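Local atomic coordinates of carbonic anhydrase (Trichomonas vaginalis, PDB entry 6Y04), a protein that probably catalyses the reversible hydration of carbon dioxide to hydrogencarbonate, as a zinc-dependent beta-class carbonic anhydrase. Residues Ala33-Met38 with Ile91-His96. Numbering follows the deposited sequence.
Sequences AIVTCM and IFIMGH. With ZN (zinc ion), chain C.
Segments 33-38 and 91-96, on two neighbouring parallel strands of the beta-carbonic anhydrase sheet, run side by side and deliver Cys37 and His96 to one zinc ion, a clear example of a metal site built at the C-terminal end of parallel strands in a mixed sheet. Phe92 N donates to Ala33 O, Val35 N to Phe92 O and Met94 N to Val35 O, each at 2.8 Å and nearly straight. Where the ladder ends, a side chain takes over: Thr36 OG1, anti to its backbone N (chi1 -161°), donates to Met94 O at 2.7 Å, tilted 20° from the carbonyl plane. The methionine chain lies alongside and bends at its end, which brings CE to 3.8 Å from OG1 and also near Ile34 CG2. On this same face Ile34 CD1 reaches across to Phe92 CB at 3.8 Å, and Ile7 of the second subunit packs on the phenylalanine. Ala33, Val35, Ile91 and Ile93 line the other face, where Leu79 of helix 74-85 covers the first three. Beyond the ladder, Cys37 SG binds zinc at 2.3 Å, while His96 NE2 binds it at 2.0 Å. Cys37 CB rests 3.5 Å from His96 CD2, and Cys99 supplies the third protein ligand. A water 2.0 Å from the metal, in the plane of the imidazole, completes the coordination, and Asp39 is not among the ligands. This water-bound state is consistent with the open form of the beta-class site, in which zinc would polarise the water towards the hydroxide that attacks carbon dioxide.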
loop_
_atom_site.group_PDB
_atom_site.type_symbol
_atom_site.label_atom_id
_atom_site.label_comp_id
_atom_site.label_asym_id
_atom_site.label_seq_id
_atom_site.Cartn_x
_atom_site.Cartn_y
_atom_site.Cartn_z
ATOM N N ALA A 33 -7.887 -8.039 -5.975
ATOM C CA ALA A 33 -6.964 -7.254 -5.178
ATOM C C ALA A 33 -5.561 -7.399 -5.765
ATOM O O ALA A 33 -5.130 -8.515 -6.068
ATOM C CB ALA A 33 -7.008 -7.729 -3.742
ATOM N N ILE A 34 -4.860 -6.265 -5.917
ATOM C CA ILE A 34 -3.457 -6.240 -6.309
ATOM C C ILE A 34 -2.612 -5.850 -5.097
ATOM O O ILE A 34 -2.887 -4.831 -4.465
ATOM C CB ILE A 34 -3.207 -5.262 -7.476
ATOM C CG1 ILE A 34 -4.254 -5.367 -8.593
ATOM C CG2 ILE A 34 -1.784 -5.383 -8.003
ATOM C CD1 ILE A 34 -4.259 -6.678 -9.365
ATOM N N VAL A 35 -1.580 -6.659 -4.800
ATOM C CA VAL A 35 -0.554 -6.296 -3.829
ATOM C C VAL A 35 0.752 -6.022 -4.571
ATOM O O VAL A 35 1.278 -6.900 -5.250
ATOM C CB VAL A 35 -0.374 -7.367 -2.728
ATOM C CG1 VAL A 35 0.707 -6.977 -1.725
ATOM C CG2 VAL A 35 -1.685 -7.671 -2.007
ATOM N N THR A 36 1.274 -4.801 -4.442
ATOM C CA THR A 36 2.495 -4.467 -5.157
ATOM C C THR A 36 3.385 -3.582 -4.287
ATOM O O THR A 36 3.088 -3.366 -3.112
ATOM C CB THR A 36 2.201 -3.968 -6.581
ATOM O OG1 THR A 36 3.404 -4.098 -7.339
ATOM C CG2 THR A 36 1.688 -2.544 -6.637
ATOM N N CYS A 37 4.483 -3.101 -4.881
ATOM C CA CYS A 37 5.514 -2.384 -4.149
ATOM C C CYS A 37 5.233 -0.880 -4.164
ATOM O O CYS A 37 4.513 -0.371 -5.023
ATOM C CB CYS A 37 6.893 -2.649 -4.736
ATOM S SG CYS A 37 8.205 -1.902 -3.732
ATOM N N MET A 38 5.833 -0.171 -3.207
ATOM C CA MET A 38 5.640 1.266 -3.095
ATOM C C MET A 38 6.513 2.009 -4.110
ATOM O O MET A 38 6.451 3.232 -4.182
ATOM C CB MET A 38 5.990 1.744 -1.683
ATOM C CG MET A 38 7.472 1.686 -1.399
ATOM S SD MET A 38 7.904 2.253 0.251
ATOM C CE MET A 38 9.690 2.338 0.116
ATOM N N ILE A 91 -6.680 -12.718 -5.674
ATOM C CA ILE A 91 -5.584 -11.888 -5.204
ATOM C C ILE A 91 -4.390 -12.071 -6.136
ATOM O O ILE A 91 -3.970 -13.195 -6.405
ATOM C CB ILE A 91 -5.219 -12.208 -3.737
ATOM C CG1 ILE A 91 -6.391 -11.983 -2.777
ATOM C CG2 ILE A 91 -3.979 -11.436 -3.300
ATOM C CD1 ILE A 91 -6.173 -12.579 -1.396
ATOM N N PHE A 92 -3.850 -10.947 -6.621
ATOM C CA PHE A 92 -2.611 -10.945 -7.381
ATOM C C PHE A 92 -1.515 -10.277 -6.560
ATOM O O PHE A 92 -1.640 -9.109 -6.183
ATOM C CB PHE A 92 -2.799 -10.174 -8.687
ATOM C CG PHE A 92 -3.805 -10.782 -9.625
ATOM C CD1 PHE A 92 -5.168 -10.622 -9.404
ATOM C CD2 PHE A 92 -3.393 -11.524 -10.724
ATOM C CE1 PHE A 92 -6.101 -11.192 -10.261
ATOM C CE2 PHE A 92 -4.325 -12.092 -11.580
ATOM C CZ PHE A 92 -5.675 -11.923 -11.350
ATOM N N ILE A 93 -0.444 -11.031 -6.286
ATOM C CA ILE A 93 0.739 -10.463 -5.656
ATOM C C ILE A 93 1.808 -10.219 -6.719
ATOM O O ILE A 93 2.269 -11.150 -7.382
ATOM C CB ILE A 93 1.220 -11.358 -4.495
ATOM C CG1 ILE A 93 0.145 -11.432 -3.407
ATOM C CG2 ILE A 93 2.550 -10.868 -3.938
ATOM C CD1 ILE A 93 0.165 -12.718 -2.635
ATOM N N MET A 94 2.191 -8.945 -6.871
ATOM C CA MET A 94 3.026 -8.525 -7.986
ATOM C C MET A 94 4.290 -7.828 -7.481
ATOM O O MET A 94 4.252 -6.661 -7.080
ATOM C CB MET A 94 2.250 -7.599 -8.923
ATOM C CG MET A 94 3.081 -7.110 -10.082
ATOM S SD MET A 94 2.092 -6.397 -11.391
ATOM C CE MET A 94 1.525 -4.901 -10.583
ATOM N N GLY A 95 5.405 -8.571 -7.524
ATOM C CA GLY A 95 6.718 -8.042 -7.204
ATOM C C GLY A 95 7.381 -7.440 -8.437
ATOM O O GLY A 95 6.801 -7.435 -9.520
ATOM N N HIS A 96 8.601 -6.928 -8.270
ATOM C CA HIS A 96 9.284 -6.300 -9.387
ATOM C C HIS A 96 10.789 -6.512 -9.282
ATOM O O HIS A 96 11.330 -6.634 -8.186
ATOM C CB HIS A 96 8.912 -4.816 -9.485
ATOM C CG HIS A 96 9.473 -3.976 -8.384
ATOM N ND1 HIS A 96 10.532 -3.117 -8.588
ATOM C CD2 HIS A 96 9.143 -3.866 -7.075
ATOM C CE1 HIS A 96 10.824 -2.505 -7.462
ATOM N NE2 HIS A 96 9.994 -2.950 -6.514
HETATM ZN ZN ZN C . 10.289 -2.612 -4.520
HETATM O O HOH W 1 11.479 -1.095 -3.998
#